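Local coordinates for protein beta-fructofuranosidase (Bifidobacterium adolescentis, PDB 6NOB) that probably hydrolyses terminal beta-fructofuranosides such as sucrose, releasing fructose, at residues 430-434 and 572-576; 448-454 and 472-478; 530-536 and 616-622; 577-583 and 595-601. All coordinates share one frame; numbering follows the deposited sequence.

Contact 1 of 4, residues 430-434 and 572-576; sequences DFGTG and DFDSG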
loop_
_atom_site.group_PDB
_atom_site.type_symbol
_atom_site.label_atom_id
_atom_site.label_comp_id
_atom_site.label_asym_id
_atom_site.label_seq_id
_atom_site.Cartn_x
_atom_site.Cartn_y
_atom_site.Cartn_z
ATOM N N ASP A 430 -3.916 -10.567 7.658
ATOM C CA ASP A 430 -2.952 -10.068 8.633
ATOM C C ASP A 430 -3.678 -9.838 9.948
ATOM O O ASP A 430 -4.627 -9.049 9.996
ATOM C CB ASP A 430 -2.300 -8.776 8.136
ATOM C CG ASP A 430 -1.062 -8.406 8.925
ATOM O OD1 ASP A 430 -1.199 -8.020 10.106
ATOM O OD2 ASP A 430 0.049 -8.506 8.361
ATOM N N PHE A 431 -3.237 -10.513 11.009
ATOM C CA PHE A 431 -3.944 -10.460 12.283
ATOM C C PHE A 431 -3.512 -9.289 13.161
ATOM O O PHE A 431 -3.934 -9.212 14.319
ATOM C CB PHE A 431 -3.801 -11.795 13.035
ATOM C CG PHE A 431 -2.420 -12.078 13.580
ATOM C CD1 PHE A 431 -2.022 -11.575 14.812
ATOM C CD2 PHE A 431 -1.546 -12.904 12.890
ATOM C CE1 PHE A 431 -0.762 -11.852 15.322
ATOM C CE2 PHE A 431 -0.285 -13.191 13.395
ATOM C CZ PHE A 431 0.109 -12.664 14.612
ATOM N N GLY A 432 -2.701 -8.373 12.637
ATOM C CA GLY A 432 -2.395 -7.146 13.346
ATOM C C GLY A 432 -3.402 -6.056 13.034
ATOM O O GLY A 432 -4.610 -6.309 13.020
ATOM N N THR A 433 -2.927 -4.839 12.776
ATOM C CA THR A 433 -3.806 -3.760 12.346
ATOM C C THR A 433 -3.031 -2.791 11.464
ATOM O O THR A 433 -1.837 -2.557 11.669
ATOM C CB THR A 433 -4.427 -3.013 13.534
ATOM O OG1 THR A 433 -5.373 -2.053 13.046
ATOM C CG2 THR A 433 -3.360 -2.302 14.356
ATOM N N GLY A 434 -3.725 -2.237 10.471
ATOM C CA GLY A 434 -3.141 -1.245 9.598
ATOM C C GLY A 434 -2.511 -1.789 8.335
ATOM O O GLY A 434 -2.080 -0.995 7.488
ATOM N N ASP A 572 -7.551 -7.107 20.521
ATOM C CA ASP A 572 -7.121 -8.498 20.661
ATOM C C ASP A 572 -6.529 -8.959 19.332
ATOM O O ASP A 572 -7.253 -9.377 18.429
ATOM C CB ASP A 572 -8.302 -9.366 21.084
ATOM C CG ASP A 572 -7.921 -10.818 21.314
ATOM O OD1 ASP A 572 -6.714 -11.131 21.334
ATOM O OD2 ASP A 572 -8.842 -11.650 21.477
ATOM N N PHE A 573 -5.202 -8.902 19.209
ATOM C CA PHE A 573 -4.532 -9.295 17.968
ATOM C C PHE A 573 -4.337 -10.813 17.921
ATOM O O PHE A 573 -3.227 -11.331 17.827
ATOM C CB PHE A 573 -3.208 -8.556 17.823
ATOM C CG PHE A 573 -3.357 -7.064 17.763
ATOM C CD1 PHE A 573 -3.873 -6.447 16.632
ATOM C CD2 PHE A 573 -2.985 -6.277 18.837
ATOM C CE1 PHE A 573 -4.012 -5.069 16.577
ATOM C CE2 PHE A 573 -3.119 -4.903 18.790
ATOM C CZ PHE A 573 -3.634 -4.297 17.659
ATOM N N ASP A 574 -5.465 -11.522 17.986
ATOM C CA ASP A 574 -5.462 -12.979 17.941
ATOM C C ASP A 574 -4.905 -13.474 16.612
ATOM O O ASP A 574 -5.381 -13.084 15.542
ATOM C CB ASP A 574 -6.886 -13.499 18.149
ATOM C CG ASP A 574 -6.943 -14.993 18.427
ATOM O OD1 ASP A 574 -6.020 -15.728 18.019
ATOM O OD2 ASP A 574 -7.929 -15.434 19.053
ATOM N N SER A 575 -3.898 -14.352 16.683
ATOM C CA SER A 575 -3.291 -14.876 15.461
ATOM C C SER A 575 -4.274 -15.713 14.655
ATOM O O SER A 575 -4.119 -15.847 13.436
ATOM C CB SER A 575 -2.044 -15.699 15.796
ATOM O OG SER A 575 -2.386 -17.009 16.216
ATOM N N GLY A 576 -5.283 -16.285 15.309
ATOM C CA GLY A 576 -6.298 -17.051 14.618
ATOM C C GLY A 576 -5.937 -18.487 14.314
ATOM O O GLY A 576 -6.676 -19.152 13.579
#

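Contact 2 of 4, residues 448-454 and 472-478; sequences RIVFGWF and MSLPREL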
loop_
_atom_site.group_PDB
_atom_site.type_symbol
_atom_site.label_atom_id
_atom_site.label_comp_id
_atom_site.label_asym_id
_atom_site.label_seq_id
_atom_site.Cartn_x
_atom_site.Cartn_y
_atom_site.Cartn_z
ATOM N N ARG A 448 3.151 -15.458 -7.091
ATOM C CA ARG A 448 2.115 -14.514 -6.686
ATOM C C ARG A 448 2.651 -13.690 -5.519
ATOM O O ARG A 448 2.895 -14.226 -4.432
ATOM C CB ARG A 448 0.831 -15.250 -6.312
ATOM C CG ARG A 448 -0.272 -14.362 -5.751
ATOM C CD ARG A 448 -0.664 -13.256 -6.722
ATOM N NE ARG A 448 -1.073 -13.765 -8.030
ATOM C CZ ARG A 448 -1.609 -13.014 -8.989
ATOM N NH1 ARG A 448 -1.950 -13.555 -10.153
ATOM N NH2 ARG A 448 -1.798 -11.719 -8.788
ATOM N N ILE A 449 2.839 -12.391 -5.745
ATOM C CA ILE A 449 3.473 -11.494 -4.785
ATOM C C ILE A 449 2.505 -10.370 -4.453
ATOM O O ILE A 449 1.896 -9.786 -5.356
ATOM C CB ILE A 449 4.796 -10.930 -5.337
ATOM C CG1 ILE A 449 5.712 -12.075 -5.775
ATOM C CG2 ILE A 449 5.475 -10.051 -4.299
ATOM C CD1 ILE A 449 6.861 -11.639 -6.656
ATOM N N VAL A 450 2.379 -10.053 -3.165
ATOM C CA VAL A 450 1.436 -9.048 -2.688
ATOM C C VAL A 450 2.186 -7.982 -1.896
ATOM O O VAL A 450 3.098 -8.291 -1.120
ATOM C CB VAL A 450 0.317 -9.687 -1.832
ATOM C CG1 VAL A 450 0.904 -10.488 -0.679
ATOM C CG2 VAL A 450 -0.659 -8.626 -1.323
ATOM N N PHE A 451 1.809 -6.723 -2.114
ATOM C CA PHE A 451 2.243 -5.592 -1.308
ATOM C C PHE A 451 1.060 -5.025 -0.534
ATOM O O PHE A 451 -0.086 -5.085 -0.987
ATOM C CB PHE A 451 2.838 -4.477 -2.173
ATOM C CG PHE A 451 4.273 -4.684 -2.542
ATOM C CD1 PHE A 451 5.286 -4.335 -1.665
ATOM C CD2 PHE A 451 4.614 -5.201 -3.782
ATOM C CE1 PHE A 451 6.614 -4.514 -2.010
ATOM C CE2 PHE A 451 5.938 -5.381 -4.134
ATOM C CZ PHE A 451 6.939 -5.036 -3.248
ATOM N N GLY A 452 1.355 -4.455 0.633
ATOM C CA GLY A 452 0.351 -3.754 1.406
ATOM C C GLY A 452 0.897 -2.432 1.912
ATOM O O GLY A 452 2.109 -2.216 1.967
ATOM N N TRP A 453 -0.024 -1.545 2.272
ATOM C CA TRP A 453 0.310 -0.238 2.823
ATOM C C TRP A 453 0.002 -0.240 4.312
ATOM O O TRP A 453 -1.088 -0.654 4.723
ATOM C CB TRP A 453 -0.470 0.876 2.116
ATOM C CG TRP A 453 -0.604 2.162 2.908
ATOM C CD1 TRP A 453 0.408 2.906 3.444
ATOM C CD2 TRP A 453 -1.821 2.855 3.225
ATOM N NE1 TRP A 453 -0.104 4.012 4.081
ATOM C CE2 TRP A 453 -1.469 4.003 3.963
ATOM C CE3 TRP A 453 -3.173 2.613 2.961
ATOM C CZ2 TRP A 453 -2.418 4.907 4.436
ATOM C CZ3 TRP A 453 -4.114 3.508 3.435
ATOM C CH2 TRP A 453 -3.733 4.643 4.162
ATOM N N PHE A 454 0.961 0.214 5.114
ATOM C CA PHE A 454 0.777 0.300 6.562
ATOM C C PHE A 454 0.185 1.664 6.893
ATOM O O PHE A 454 0.894 2.674 6.925
ATOM C CB PHE A 454 2.095 0.064 7.290
ATOM C CG PHE A 454 2.441 -1.386 7.439
ATOM C CD1 PHE A 454 1.585 -2.247 8.104
ATOM C CD2 PHE A 454 3.616 -1.893 6.903
ATOM C CE1 PHE A 454 1.893 -3.587 8.239
ATOM C CE2 PHE A 454 3.931 -3.232 7.033
ATOM C CZ PHE A 454 3.068 -4.080 7.704
ATOM N N MET A 472 5.290 0.777 2.765
ATOM C CA MET A 472 4.790 -0.481 2.240
ATOM C C MET A 472 5.303 -1.637 3.084
ATOM O O MET A 472 6.360 -1.553 3.716
ATOM C CB MET A 472 5.203 -0.677 0.780
ATOM C CG MET A 472 4.777 0.457 -0.132
ATOM S SD MET A 472 2.984 0.575 -0.283
ATOM C CE MET A 472 2.858 1.831 -1.544
ATOM N N SER A 473 4.528 -2.715 3.098
ATOM C CA SER A 473 4.957 -3.953 3.716
ATOM C C SER A 473 6.169 -4.522 2.977
ATOM O O SER A 473 6.542 -4.071 1.889
ATOM C CB SER A 473 3.802 -4.954 3.720
ATOM O OG SER A 473 3.571 -5.459 2.413
ATOM N N LEU A 474 6.809 -5.507 3.595
ATOM C CA LEU A 474 7.779 -6.254 2.812
ATOM C C LEU A 474 7.037 -7.223 1.892
ATOM O O LEU A 474 6.026 -7.804 2.295
ATOM C CB LEU A 474 8.745 -7.011 3.723
ATOM C CG LEU A 474 9.729 -6.145 4.519
ATOM C CD1 LEU A 474 10.468 -6.967 5.569
ATOM C CD2 LEU A 474 10.720 -5.453 3.588
ATOM N N PRO A 475 7.492 -7.390 0.650
ATOM C CA PRO A 475 6.721 -8.188 -0.318
ATOM C C PRO A 475 6.558 -9.631 0.139
ATOM O O PRO A 475 7.523 -10.293 0.530
ATOM C CB PRO A 475 7.548 -8.089 -1.605
ATOM C CG PRO A 475 8.915 -7.659 -1.167
ATOM C CD PRO A 475 8.713 -6.820 0.057
ATOM N N ARG A 476 5.318 -10.114 0.090
ATOM C CA ARG A 476 4.976 -11.454 0.543
ATOM C C ARG A 476 4.585 -12.337 -0.637
ATOM O O ARG A 476 3.887 -11.894 -1.556
ATOM C CB ARG A 476 3.835 -11.411 1.561
ATOM C CG ARG A 476 4.184 -10.659 2.831
ATOM C CD ARG A 476 2.971 -10.465 3.726
ATOM N NE ARG A 476 3.245 -9.505 4.792
ATOM C CZ ARG A 476 2.371 -9.156 5.730
ATOM N NH1 ARG A 476 1.159 -9.694 5.740
ATOM N NH2 ARG A 476 2.708 -8.272 6.659
ATOM N N GLU A 477 5.045 -13.584 -0.607
ATOM C CA GLU A 477 4.640 -14.582 -1.583
ATOM C C GLU A 477 3.415 -15.322 -1.062
ATOM O O GLU A 477 3.320 -15.623 0.132
ATOM C CB GLU A 477 5.779 -15.570 -1.859
ATOM C CG GLU A 477 5.465 -16.608 -2.932
ATOM C CD GLU A 477 6.588 -17.613 -3.125
ATOM O OE1 GLU A 477 7.720 -17.338 -2.671
ATOM O OE2 GLU A 477 6.335 -18.678 -3.730
ATOM N N LEU A 478 2.482 -15.616 -1.962
ATOM C CA LEU A 478 1.213 -16.232 -1.602
ATOM C C LEU A 478 1.134 -17.659 -2.125
ATOM O O LEU A 478 1.534 -17.943 -3.259
ATOM C CB LEU A 478 0.037 -15.420 -2.150
ATOM C CG LEU A 478 -0.090 -13.990 -1.624
ATOM C CD1 LEU A 478 -1.361 -13.339 -2.150
ATOM C CD2 LEU A 478 -0.064 -13.980 -0.106
HETATM O O HOH W 1 3.246 -17.895 -5.673
HETATM O O HOH W 2 2.675 -7.803 1.751
#

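Contact 3 of 4, residues 530-536 and 616-622; sequences ADAIMVL and LRIASSG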
loop_
_atom_site.group_PDB
_atom_site.type_symbol
_atom_site.label_atom_id
_atom_site.label_comp_id
_atom_site.label_asym_id
_atom_site.label_seq_id
_atom_site.Cartn_x
_atom_site.Cartn_y
_atom_site.Cartn_z
ATOM N N ALA A 530 2.967 -24.456 25.272
ATOM C CA ALA A 530 2.924 -23.854 26.594
ATOM C C ALA A 530 2.896 -22.330 26.498
ATOM O O ALA A 530 3.183 -21.734 25.456
ATOM C CB ALA A 530 4.122 -24.309 27.425
ATOM N N ASP A 531 2.539 -21.700 27.619
ATOM C CA ASP A 531 2.527 -20.245 27.697
ATOM C C ASP A 531 3.919 -19.689 27.427
ATOM O O ASP A 531 4.924 -20.234 27.892
ATOM C CB ASP A 531 2.041 -19.792 29.074
ATOM C CG ASP A 531 0.536 -19.892 29.225
ATOM O OD1 ASP A 531 -0.124 -20.393 28.292
ATOM O OD2 ASP A 531 0.014 -19.476 30.282
ATOM N N ALA A 532 3.975 -18.596 26.669
ATOM C CA ALA A 532 5.250 -18.009 26.290
ATOM C C ALA A 532 5.064 -16.523 26.024
ATOM O O ALA A 532 3.955 -16.054 25.757
ATOM C CB ALA A 532 5.844 -18.701 25.058
ATOM N N ILE A 533 6.174 -15.791 26.090
ATOM C CA ILE A 533 6.174 -14.346 25.895
ATOM C C ILE A 533 7.443 -13.950 25.150
ATOM O O ILE A 533 8.536 -14.441 25.451
ATOM C CB ILE A 533 6.060 -13.595 27.240
ATOM C CG1 ILE A 533 6.117 -12.083 27.022
ATOM C CG2 ILE A 533 7.143 -14.047 28.210
ATOM C CD1 ILE A 533 5.241 -11.307 27.978
ATOM N N MET A 534 7.291 -13.066 24.163
ATOM C CA MET A 534 8.411 -12.534 23.393
ATOM C C MET A 534 8.312 -11.014 23.389
ATOM O O MET A 534 7.422 -10.450 22.744
ATOM C CB MET A 534 8.418 -13.086 21.965
ATOM C CG MET A 534 8.934 -14.515 21.847
ATOM S SD MET A 534 8.744 -15.206 20.189
ATOM C CE MET A 534 9.924 -14.225 19.264
ATOM N N VAL A 535 9.213 -10.355 24.113
ATOM C CA VAL A 535 9.303 -8.897 24.101
ATOM C C VAL A 535 10.034 -8.489 22.826
ATOM O O VAL A 535 11.232 -8.738 22.680
ATOM C CB VAL A 535 10.021 -8.367 25.346
ATOM C CG1 VAL A 535 10.194 -6.857 25.262
ATOM C CG2 VAL A 535 9.265 -8.760 26.608
ATOM N N LEU A 536 9.312 -7.865 21.896
ATOM C CA LEU A 536 9.890 -7.527 20.601
ATOM C C LEU A 536 10.509 -6.134 20.581
ATOM O O LEU A 536 11.562 -5.935 19.964
ATOM C CB LEU A 536 8.825 -7.639 19.507
ATOM C CG LEU A 536 7.978 -8.916 19.496
ATOM C CD1 LEU A 536 6.967 -8.879 18.358
ATOM C CD2 LEU A 536 8.860 -10.154 19.391
ATOM N N LEU A 616 15.506 -8.112 22.054
ATOM C CA LEU A 616 14.537 -9.192 21.929
ATOM C C LEU A 616 14.652 -10.097 23.145
ATOM O O LEU A 616 15.755 -10.525 23.501
ATOM C CB LEU A 616 14.771 -9.995 20.648
ATOM C CG LEU A 616 14.020 -11.321 20.537
ATOM C CD1 LEU A 616 12.519 -11.082 20.413
ATOM C CD2 LEU A 616 14.540 -12.132 19.362
ATOM N N ARG A 617 13.519 -10.385 23.781
ATOM C CA ARG A 617 13.485 -11.176 25.004
ATOM C C ARG A 617 12.505 -12.321 24.814
ATOM O O ARG A 617 11.366 -12.101 24.390
ATOM C CB ARG A 617 13.088 -10.308 26.203
ATOM C CG ARG A 617 13.313 -10.950 27.558
ATOM C CD ARG A 617 13.277 -9.909 28.670
ATOM N NE ARG A 617 14.490 -9.096 28.701
ATOM C CZ ARG A 617 15.503 -9.296 29.539
ATOM N NH1 ARG A 617 15.452 -10.287 30.421
ATOM N NH2 ARG A 617 16.568 -8.507 29.496
ATOM N N ILE A 618 12.948 -13.541 25.116
ATOM C CA ILE A 618 12.177 -14.749 24.853
ATOM C C ILE A 618 12.124 -15.587 26.123
ATOM O O ILE A 618 13.158 -15.832 26.753
ATOM C CB ILE A 618 12.774 -15.570 23.694
ATOM C CG1 ILE A 618 12.891 -14.712 22.436
ATOM C CG2 ILE A 618 11.932 -16.808 23.420
ATOM C CD1 ILE A 618 13.861 -15.262 21.422
ATOM N N ALA A 619 10.922 -16.026 26.488
ATOM C CA ALA A 619 10.723 -16.897 27.634
ATOM C C ALA A 619 9.513 -17.777 27.371
ATOM O O ALA A 619 8.552 -17.357 26.720
ATOM C CB ALA A 619 10.529 -16.101 28.929
ATOM N N SER A 620 9.568 -19.002 27.889
ATOM C CA SER A 620 8.497 -19.969 27.702
ATOM C C SER A 620 8.395 -20.858 28.933
ATOM O O SER A 620 9.410 -21.223 29.531
ATOM C CB SER A 620 8.732 -20.823 26.449
ATOM O OG SER A 620 7.781 -21.870 26.348
ATOM N N SER A 621 7.155 -21.179 29.315
ATOM C CA SER A 621 6.911 -22.194 30.333
ATOM C C SER A 621 7.231 -23.590 29.821
ATOM O O SER A 621 7.408 -24.512 30.628
ATOM C CB SER A 621 5.454 -22.148 30.797
ATOM O OG SER A 621 5.043 -20.834 31.139
ATOM N N GLY A 622 7.282 -23.766 28.507
ATOM C CA GLY A 622 7.729 -24.987 27.860
ATOM C C GLY A 622 9.189 -24.904 27.469
ATOM O O GLY A 622 10.003 -24.276 28.157
#

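Contact 4 of 4, residues 577-583 and 595-601; sequences ITDVRQV and FLNGGQT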
loop_
_atom_site.group_PDB
_atom_site.type_symbol
_atom_site.label_atom_id
_atom_site.label_comp_id
_atom_site.label_asym_id
_atom_site.label_seq_id
_atom_site.Cartn_x
_atom_site.Cartn_y
_atom_site.Cartn_z
ATOM N N ILE A 577 -4.824 -18.991 14.842
ATOM C CA ILE A 577 -4.430 -20.377 14.637
ATOM C C ILE A 577 -4.016 -20.979 15.972
ATOM O O ILE A 577 -3.688 -20.274 16.930
ATOM C CB ILE A 577 -3.285 -20.528 13.610
ATOM C CG1 ILE A 577 -1.972 -20.006 14.192
ATOM C CG2 ILE A 577 -3.627 -19.820 12.305
ATOM C CD1 ILE A 577 -0.760 -20.371 13.368
ATOM N N THR A 578 -4.036 -22.304 16.020
ATOM C CA THR A 578 -3.558 -23.055 17.168
ATOM C C THR A 578 -2.207 -23.686 16.848
ATOM O O THR A 578 -1.778 -23.752 15.692
ATOM C CB THR A 578 -4.561 -24.141 17.567
ATOM O OG1 THR A 578 -4.932 -24.898 16.408
ATOM C CG2 THR A 578 -5.809 -23.518 18.171
ATOM N N ASP A 579 -1.533 -24.145 17.901
ATOM C CA ASP A 579 -0.308 -24.935 17.785
ATOM C C ASP A 579 0.776 -24.184 17.007
ATOM O O ASP A 579 1.306 -24.659 16.000
ATOM C CB ASP A 579 -0.605 -26.296 17.149
ATOM C CG ASP A 579 -1.547 -27.136 17.990
ATOM O OD1 ASP A 579 -1.213 -27.408 19.165
ATOM O OD2 ASP A 579 -2.620 -27.521 17.477
ATOM N N VAL A 580 1.102 -22.988 17.499
ATOM C CA VAL A 580 2.218 -22.233 16.943
ATOM C C VAL A 580 3.523 -22.871 17.396
ATOM O O VAL A 580 3.740 -23.097 18.594
ATOM C CB VAL A 580 2.142 -20.759 17.373
ATOM C CG1 VAL A 580 3.356 -19.998 16.868
ATOM C CG2 VAL A 580 0.855 -20.119 16.869
ATOM N N ARG A 581 4.399 -23.175 16.439
ATOM C CA ARG A 581 5.674 -23.800 16.768
ATOM C C ARG A 581 6.844 -23.005 16.205
ATOM O O ARG A 581 7.946 -23.037 16.762
ATOM C CB ARG A 581 5.715 -25.240 16.253
ATOM C CG ARG A 581 4.701 -26.158 16.908
ATOM C CD ARG A 581 4.959 -26.301 18.400
ATOM N NE ARG A 581 3.969 -27.169 19.031
ATOM C CZ ARG A 581 2.808 -26.748 19.520
ATOM N NH1 ARG A 581 1.966 -27.610 20.072
ATOM N NH2 ARG A 581 2.485 -25.463 19.461
ATOM N N GLN A 582 6.624 -22.296 15.101
ATOM C CA GLN A 582 7.640 -21.431 14.514
ATOM C C GLN A 582 7.160 -19.989 14.558
ATOM O O GLN A 582 6.045 -19.687 14.120
ATOM C CB GLN A 582 7.961 -21.831 13.072
ATOM C CG GLN A 582 9.097 -21.017 12.470
ATOM C CD GLN A 582 9.478 -21.465 11.074
ATOM O OE1 GLN A 582 8.731 -22.186 10.409
ATOM N NE2 GLN A 582 10.649 -21.037 10.618
ATOM N N VAL A 583 8.002 -19.106 15.086
ATOM C CA VAL A 583 7.743 -17.672 15.111
ATOM C C VAL A 583 8.874 -16.982 14.363
ATOM O O VAL A 583 10.043 -17.087 14.758
ATOM C CB VAL A 583 7.629 -17.133 16.545
ATOM C CG1 VAL A 583 7.468 -15.622 16.521
ATOM C CG2 VAL A 583 6.463 -17.787 17.269
ATOM N N PHE A 595 5.448 -13.804 11.198
ATOM C CA PHE A 595 4.952 -14.937 10.430
ATOM C C PHE A 595 5.041 -16.193 11.284
ATOM O O PHE A 595 6.104 -16.503 11.830
ATOM C CB PHE A 595 5.741 -15.091 9.124
ATOM C CG PHE A 595 5.682 -13.870 8.256
ATOM C CD1 PHE A 595 6.610 -12.850 8.404
ATOM C CD2 PHE A 595 4.673 -13.721 7.317
ATOM C CE1 PHE A 595 6.543 -11.716 7.621
ATOM C CE2 PHE A 595 4.602 -12.590 6.530
ATOM C CZ PHE A 595 5.539 -11.585 6.680
ATOM N N LEU A 596 3.923 -16.902 11.408
ATOM C CA LEU A 596 3.823 -18.070 12.269
ATOM C C LEU A 596 3.662 -19.332 11.434
ATOM O O LEU A 596 2.967 -19.328 10.412
ATOM C CB LEU A 596 2.646 -17.934 13.238
ATOM C CG LEU A 596 2.611 -16.649 14.068
ATOM C CD1 LEU A 596 1.475 -16.692 15.073
ATOM C CD2 LEU A 596 3.939 -16.440 14.773
ATOM N N ASN A 597 4.311 -20.409 11.880
ATOM C CA ASN A 597 4.216 -21.718 11.234
ATOM C C ASN A 597 4.532 -21.629 9.741
ATOM O O ASN A 597 3.873 -22.251 8.905
ATOM C CB ASN A 597 2.839 -22.341 11.464
ATOM C CG ASN A 597 2.690 -22.921 12.857
ATOM O OD1 ASN A 597 3.594 -22.816 13.686
ATOM N ND2 ASN A 597 1.544 -23.540 13.121
ATOM N N GLY A 598 5.552 -20.841 9.405
ATOM C CA GLY A 598 5.960 -20.703 8.021
ATOM C C GLY A 598 4.988 -19.953 7.143
ATOM O O GLY A 598 5.008 -20.129 5.921
ATOM N N GLY A 599 4.132 -19.123 7.726
ATOM C CA GLY A 599 3.170 -18.360 6.965
ATOM C C GLY A 599 1.736 -18.818 7.082
ATOM O O GLY A 599 0.889 -18.331 6.325
ATOM N N GLN A 600 1.440 -19.753 7.989
ATOM C CA GLN A 600 0.054 -20.137 8.232
ATOM C C GLN A 600 -0.788 -18.921 8.587
ATOM O O GLN A 600 -1.945 -18.806 8.164
ATOM C CB GLN A 600 -0.002 -21.187 9.341
ATOM C CG GLN A 600 -1.363 -21.814 9.553
ATOM C CD GLN A 600 -1.335 -22.880 10.629
ATOM O OE1 GLN A 600 -0.268 -23.362 11.016
ATOM N NE2 GLN A 600 -2.510 -23.250 11.126
ATOM N N THR A 601 -0.215 -17.994 9.350
ATOM C CA THR A 601 -0.824 -16.701 9.608
ATOM C C THR A 601 0.283 -15.659 9.698
ATOM O O THR A 601 1.421 -15.970 10.063
ATOM C CB THR A 601 -1.671 -16.720 10.891
ATOM O OG1 THR A 601 -2.402 -15.492 11.004
ATOM C CG2 THR A 601 -0.790 -16.899 12.114
HETATM O O HOH W 3 -2.204 -25.119 13.511
#

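Contact 1 of 4, residues 430-434 and 572-576
F431 and G432 lie beside S575 and F573 without forming a ladder: the CA atoms of F431 and S575 are 5.5 Å apart, and no direct backbone bond joins the two segments. R401 spans the gap instead, its NH1 donating to both F431 O and D574 O. With CG placed between the backbone N and the carbonyl carbon (chi1 70°), the F431 ring turns one face to S575, whose CA stands 3.6 Å from the ring centroid and 15° off the normal, a CH-pi contact. F431 CD1 also lies 3.3 Å from F573 O. This is where a loop of the five-bladed propeller, the catalytic fold of family 32, meets the edge strand 573-574 of the C-terminal beta-sandwich. The F573 ring receives F431 O at its edge, in plane, while T433 CG2 touches F573 CE1 at 3.6 Å. Asx turns shape both loops: G432 N donates to D430 OD1 (3.0 Å), and G576 N to D574 OD1 (2.9 Å), the latter from above the carboxylate plane. D430 OD2 also forms a salt bridge with R476 and a hydrogen bond with S604.

Contact 2 of 4, residues 448-454 and 472-478
V450 and R476 form the antiparallel hydrogen-bonded pair at the centre of the backbone bonding, with V450 N to R476 O at 2.9 Å and R476 N to V450 O at 3.1 Å, the latter almost straight at 177°. L478 N adds a bond to R448 O. Beyond P475 the register shifts by one residue and a second ladder starts, where S473 N meets G452 O at 2.7 Å. Here a side chain replaces backbone: S473 OG, set between its backbone N and carbonyl carbon (chi1 73°), accepts from G452 N at 3.0 Å, and a water links this hydroxyl to V450 O. Among the apolar contacts, F451 CZ lies 3.5 Å from P475 CB, with P475 CA over one face of the F451 ring, toward its rim. The V450 and L478 side chains cross at about a right angle, V450 CG1 3.7 Å from L478 CD2, and F454 CE2 rests on S473 CA at 3.5 Å. Reducing F451 to a serine would probably open a gap beside P475. These are adjacent propeller strands: 448-454 is flanked on its other edge by 435-442, 468-481 also pairs in parallel with 127-138, and R476 reaches E593 of strand 591-596.

Contact 3 of 4, residues 530-536 and 616-622
M534 packs along I618, both side chains on the same face of the sheet and pointing the same way. From M534 CB, 3.9 Å from R617 O, the chain leaves with CG anti to the carbonyl carbon (chi1 -77°). This brings CG alongside I618, 4.0 Å from its CG1 and nearly as close to its CG2. SD then meets V583 of strand 582-588, in the facing sheet, and a bend at chi3 (69°) returns the terminal CE to L616 CD1 at 4.2 Å. L616 CD1 is also touched by L536 CD2.

The strands 532-536 and 616-620 are antiparallel almost exactly, at 178°, with axes 4.6 Å apart. They are neighbours in the seven-stranded sheet of the C-terminal beta-sandwich characteristic of family 32, and M534, L616 and I618 face strand 519-526 of the other sheet. Paired backbone bonds fix the register: I533 N reaches A619 O at 2.9 Å with A619 N returning to I533 O, and V535 and R617 are joined in the same way.

On the opposite face V535 CB touches R617 CB at 3.7 Å, while the bent arginine chain carries its guanidinium away to D510, D507 and E615. Where the strands end, S621 N donates to D531 O at 2.8 Å, and S620 OG accepts from G622 N in an ST turn.

Contact 4 of 4, residues 577-583 and 595-601
N597 sends its amide into the turn at 579-582 and uses both ends of it. CG is anti to the carbonyl carbon (chi1 -77°), and the residue sits at left-handed backbone angles. OD1 accepts from R581 N at 2.9 Å, in the carbonyl plane, and weakly from Q582 N. ND2 donates to D579 O at 3.1 Å and to Q600 OE1 at 2.8 Å; both acceptors lie within 4° of the amide plane, which fixes its rotation. The backbone N of the same residue binds Q582 O at 2.9 Å, next to the non-hydrogen-bonded pair V583 and L596.

I577 CG1 lies between its backbone N and carbonyl carbon (chi1 71°), an orientation that brings CD1 to T601 CG2 at 3.7 Å. L596 CD2 lies 3.8 Å from V583 CG2. V580 CG2 rests against L596 CD1. Were N597 replaced by a leucine, R581 N and Q600 OE1 would probably lose their amide partner.

The contact frames the open end of the hairpin of strands 582-588 and 591-596 in the six-stranded sheet of the C-terminal sandwich. One side-chain amide ties backbone atoms of 579-582 and the Q600 side chain together, so directional polar bonds hold this irregular loop, while I577, V580, V583 and L596 add apolar contact.

Contacts 1 and 2 are buried, whereas contacts 3 and 4 are partly exposed and belong to the C-terminal sandwich, one in each of its two sheets. Contact 2 lies nearest the chain centre and is a strand pair of the propeller; contact 3 is the most regular ladder and lies farthest out, its centre about 31 Å from that of the chain. Contact 1, the domain junction, relies on ring and carbonyl packing, and contact 4 on an asparagine amide. Contacts 1, 2 and 4 all touch one another, R476 of contact 2 packing on F595 of contact 4, and contact 3 joins them through contact 4. Strand 573-574 of contact 1 shares the seven-stranded sheet of contact 3 without touching it.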